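Local coordinates for protein design 2L4HC2_9 (Synthetic construct, PDB 5J73) that self-assembles as a designed homodimer of two-helix hairpins, its pairing specificity intended to come from modular hydrogen-bond networks, at residues E30-V35 with R53-I58. Residues are numbered along the deposited sequence; the frame is centred on the assembly and turned at random.
Sequences ERLERV and RELAEI
Leu55 pushes both of its methyls into the gap between Leu32 and Val35, and this is where the two helices pack closely. Its CD2 sits 3.7 Å from Leu32 CD1, the two leucine side chains crossing at about a right angle, whereas Val35 meets it tip to tip, with CG1 at 3.9 Å from Leu55 CD2. Leu32 reaches this spot although its CB does not point straight at the other helix: CG is anti to the backbone N (chi1 180°), and chi2 then swings CD1 across. About one turn on from Leu55, Ile58 CD1 lies 3.7 Å from Arg31 CG, so the aliphatic part of the arginine continues the apolar layer outward. The helices 8-39 and 45-78 form an antiparallel hairpin; the axes of 30-35 and 53-58 come within 10.7 Å, at 160° between their directions, and two hairpins associate as a four-helix bundle. Leu32 accordingly also packs on Ala56 of the second subunit, and Leu55 and Ile58 on Ile59 of that subunit. The outer side is polar and looser. Glu54, extended beyond CG, runs past Val35 CG2 and brings its carboxylate to Arg34, whose NH2 forms a salt bridge to Glu54 OE2 edge-on, the guanidinium and carboxylate planes 29° apart. Arg31 completes a salt-bridge network with these two through a long NE to Glu54 OE2 pair of 4.0 Å, the planes nearly perpendicular; its chain is bent, and its NH2 forms a salt bridge to Glu27. OE2 is modelled too close to the Arg31 chain, which makes the details of both ion pairs less sure. An alanine in place of Glu54 would probably leave Arg34 without its mate across the helices and free to swing into solvent, while uncovering Val35 CG2.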
ATOM      1  N   GLU A  30       7.886  -8.936   4.330  1.00 71.86           N
ATOM      2  CA  GLU A  30       8.456 -10.269   4.456  1.00 68.32           C
ATOM      3  C   GLU A  30       8.137 -11.132   3.247  1.00 67.54           C
ATOM      4  O   GLU A  30       9.018 -11.772   2.674  1.00 78.43           O
ATOM      5  CB  GLU A  30       7.910 -10.951   5.710  1.00 75.30           C
ATOM      6  CG  GLU A  30       8.508 -10.457   7.010  1.00 83.10           C
ATOM      7  CD  GLU A  30       7.586 -10.689   8.191  1.00 90.66           C
ATOM      8  OE1 GLU A  30       6.703 -11.568   8.096  1.00 82.33           O
ATOM      9  OE2 GLU A  30       7.738  -9.985   9.211  1.00 97.75           O
ATOM     10  N   ARG A  31       6.868 -11.135   2.858  1.00 60.85           N
ATOM     11  CA  ARG A  31       6.416 -11.938   1.733  1.00 56.88           C
ATOM     12  C   ARG A  31       7.006 -11.457   0.425  1.00 59.90           C
ATOM     13  O   ARG A  31       7.241 -12.242  -0.484  1.00 68.26           O
ATOM     14  CB  ARG A  31       4.897 -11.924   1.635  1.00 54.92           C
ATOM     15  CG  ARG A  31       4.365 -12.678   0.426  1.00 66.65           C
ATOM     16  CD  ARG A  31       3.126 -13.484   0.758  1.00 78.41           C
ATOM     17  NE  ARG A  31       2.293 -12.860   1.781  1.00 79.66           N
ATOM     18  CZ  ARG A  31       1.232 -13.439   2.329  1.00100.21           C
ATOM     19  NH1 ARG A  31       0.866 -14.656   1.948  1.00100.02           N
ATOM     20  NH2 ARG A  31       0.533 -12.801   3.257  1.00 98.69           N
ATOM     21  N   LEU A  32       7.249 -10.159   0.324  1.00 60.67           N
ATOM     22  CA  LEU A  32       7.841  -9.624  -0.891  1.00 59.68           C
ATOM     23  C   LEU A  32       9.266 -10.137  -1.073  1.00 59.72           C
ATOM     24  O   LEU A  32       9.633 -10.558  -2.162  1.00 62.44           O
ATOM     25  CB  LEU A  32       7.829  -8.092  -0.870  1.00 57.80           C
ATOM     26  CG  LEU A  32       8.429  -7.382  -2.095  1.00 63.66           C
ATOM     27  CD1 LEU A  32       7.800  -7.838  -3.410  1.00 56.76           C
ATOM     28  CD2 LEU A  32       8.338  -5.857  -1.972  1.00 56.77           C
ATOM     29  N   GLU A  33      10.069 -10.113  -0.017  1.00 63.02           N
ATOM     30  CA  GLU A  33      11.469 -10.516  -0.131  1.00 74.02           C
ATOM     31  C   GLU A  33      11.585 -12.006  -0.450  1.00 67.08           C
ATOM     32  O   GLU A  33      12.394 -12.401  -1.286  1.00 58.59           O
ATOM     33  CB  GLU A  33      12.246 -10.185   1.142  1.00 61.50           C
ATOM     34  CG  GLU A  33      13.749 -10.074   0.924  1.00 71.14           C
ATOM     35  CD  GLU A  33      14.470  -9.531   2.138  1.00 88.55           C
ATOM     36  OE1 GLU A  33      15.634  -9.093   1.997  1.00 99.40           O
ATOM     37  OE2 GLU A  33      13.878  -9.568   3.239  1.00 96.63           O
ATOM     38  N   ARG A  34      10.783 -12.831   0.220  1.00 61.03           N
ATOM     39  CA  ARG A  34      10.780 -14.264  -0.056  1.00 65.56           C
ATOM     40  C   ARG A  34      10.356 -14.506  -1.504  1.00 69.20           C
ATOM     41  O   ARG A  34      10.895 -15.385  -2.177  1.00 76.64           O
ATOM     42  CB  ARG A  34       9.854 -15.013   0.905  1.00 63.51           C
ATOM     43  CG  ARG A  34       9.783 -16.509   0.642  1.00 79.73           C
ATOM     44  CD  ARG A  34       8.710 -17.175   1.482  1.00 87.54           C
ATOM     45  NE  ARG A  34       7.367 -16.768   1.076  1.00 97.91           N
ATOM     46  CZ  ARG A  34       6.722 -17.257   0.021  1.00100.32           C
ATOM     47  NH1 ARG A  34       7.296 -18.171  -0.749  1.00 96.45           N
ATOM     48  NH2 ARG A  34       5.501 -16.826  -0.269  1.00 93.70           N
ATOM     49  N   VAL A  35       9.390 -13.725  -1.971  1.00 66.69           N
ATOM     50  CA  VAL A  35       8.955 -13.798  -3.362  1.00 69.02           C
ATOM     51  C   VAL A  35      10.094 -13.341  -4.262  1.00 66.80           C
ATOM     52  O   VAL A  35      10.294 -13.884  -5.350  1.00 65.75           O
ATOM     53  CB  VAL A  35       7.689 -12.934  -3.621  1.00 55.29           C
ATOM     54  CG1 VAL A  35       7.539 -12.584  -5.104  1.00 44.49           C
ATOM     55  CG2 VAL A  35       6.441 -13.632  -3.102  1.00 58.60           C
ATOM     56  N   ARG A  53       0.501 -13.371  -8.828  1.00 38.98           N
ATOM     57  CA  ARG A  53      -0.822 -13.399  -8.209  1.00 46.74           C
ATOM     58  C   ARG A  53      -0.716 -13.050  -6.725  1.00 50.70           C
ATOM     59  O   ARG A  53      -1.541 -12.315  -6.182  1.00 42.54           O
ATOM     60  CB  ARG A  53      -1.465 -14.777  -8.408  1.00 48.02           C
ATOM     61  CG  ARG A  53      -2.026 -14.974  -9.812  1.00 58.09           C
ATOM     62  CD  ARG A  53      -2.758 -16.303 -10.013  1.00 54.83           C
ATOM     63  NE  ARG A  53      -3.889 -16.517  -9.111  1.00 78.52           N
ATOM     64  CZ  ARG A  53      -3.901 -17.385  -8.100  1.00 86.18           C
ATOM     65  NH1 ARG A  53      -2.847 -18.154  -7.845  1.00 68.02           N
ATOM     66  NH2 ARG A  53      -4.987 -17.503  -7.347  1.00 87.54           N
ATOM     67  N   GLU A  54       0.314 -13.584  -6.082  1.00 44.74           N
ATOM     68  CA  GLU A  54       0.537 -13.380  -4.661  1.00 44.03           C
ATOM     69  C   GLU A  54       0.835 -11.903  -4.369  1.00 50.82           C
ATOM     70  O   GLU A  54       0.319 -11.338  -3.405  1.00 50.55           O
ATOM     71  CB  GLU A  54       1.675 -14.291  -4.191  1.00 45.15           C
ATOM     72  CG  GLU A  54       2.053 -14.195  -2.726  1.00 60.48           C
ATOM     73  CD  GLU A  54       3.066 -15.265  -2.332  1.00 83.97           C
ATOM     74  OE1 GLU A  54       3.445 -16.080  -3.201  1.00 79.30           O
ATOM     75  OE2 GLU A  54       3.486 -15.297  -1.157  1.00 87.54           O
ATOM     76  N   LEU A  55       1.665 -11.281  -5.203  1.00 41.30           N
ATOM     77  CA  LEU A  55       1.980  -9.859  -5.057  1.00 44.63           C
ATOM     78  C   LEU A  55       0.781  -8.967  -5.380  1.00 44.27           C
ATOM     79  O   LEU A  55       0.602  -7.909  -4.772  1.00 38.25           O
ATOM     80  CB  LEU A  55       3.161  -9.469  -5.952  1.00 40.44           C
ATOM     81  CG  LEU A  55       4.544 -10.044  -5.620  1.00 45.58           C
ATOM     82  CD1 LEU A  55       5.615  -9.309  -6.410  1.00 44.67           C
ATOM     83  CD2 LEU A  55       4.854  -9.987  -4.129  1.00 36.76           C
ATOM     84  N   ALA A  56      -0.033  -9.389  -6.341  1.00 39.87           N
ATOM     85  CA  ALA A  56      -1.233  -8.644  -6.703  1.00 39.38           C
ATOM     86  C   ALA A  56      -2.197  -8.585  -5.523  1.00 37.50           C
ATOM     87  O   ALA A  56      -2.895  -7.593  -5.329  1.00 40.22           O
ATOM     88  CB  ALA A  56      -1.908  -9.271  -7.912  1.00 40.41           C
ATOM     89  N   GLU A  57      -2.231  -9.656  -4.738  1.00 41.38           N
ATOM     90  CA  GLU A  57      -3.050  -9.697  -3.535  1.00 39.91           C
ATOM     91  C   GLU A  57      -2.560  -8.664  -2.535  1.00 40.90           C
ATOM     92  O   GLU A  57      -3.353  -7.973  -1.896  1.00 39.21           O
ATOM     93  CB  GLU A  57      -3.008 -11.081  -2.894  1.00 48.10           C
ATOM     94  CG  GLU A  57      -4.014 -12.063  -3.443  1.00 67.07           C
ATOM     95  CD  GLU A  57      -4.006 -13.370  -2.677  1.00103.21           C
ATOM     96  OE1 GLU A  57      -3.053 -13.597  -1.899  1.00100.30           O
ATOM     97  OE2 GLU A  57      -4.943 -14.176  -2.855  1.00107.57           O
ATOM     98  N   ILE A  58      -1.242  -8.582  -2.399  1.00 36.98           N
ATOM     99  CA  ILE A  58      -0.619  -7.652  -1.470  1.00 36.40           C
ATOM    100  C   ILE A  58      -0.950  -6.218  -1.851  1.00 34.59           C
ATOM    101  O   ILE A  58      -1.316  -5.418  -0.995  1.00 31.61           O
ATOM    102  CB  ILE A  58       0.909  -7.856  -1.426  1.00 33.40           C
ATOM    103  CG1 ILE A  58       1.227  -9.169  -0.713  1.00 40.05           C
ATOM    104  CG2 ILE A  58       1.604  -6.697  -0.716  1.00 33.69           C
ATOM    105  CD1 ILE A  58       2.653  -9.630  -0.874  1.00 47.67           C
TER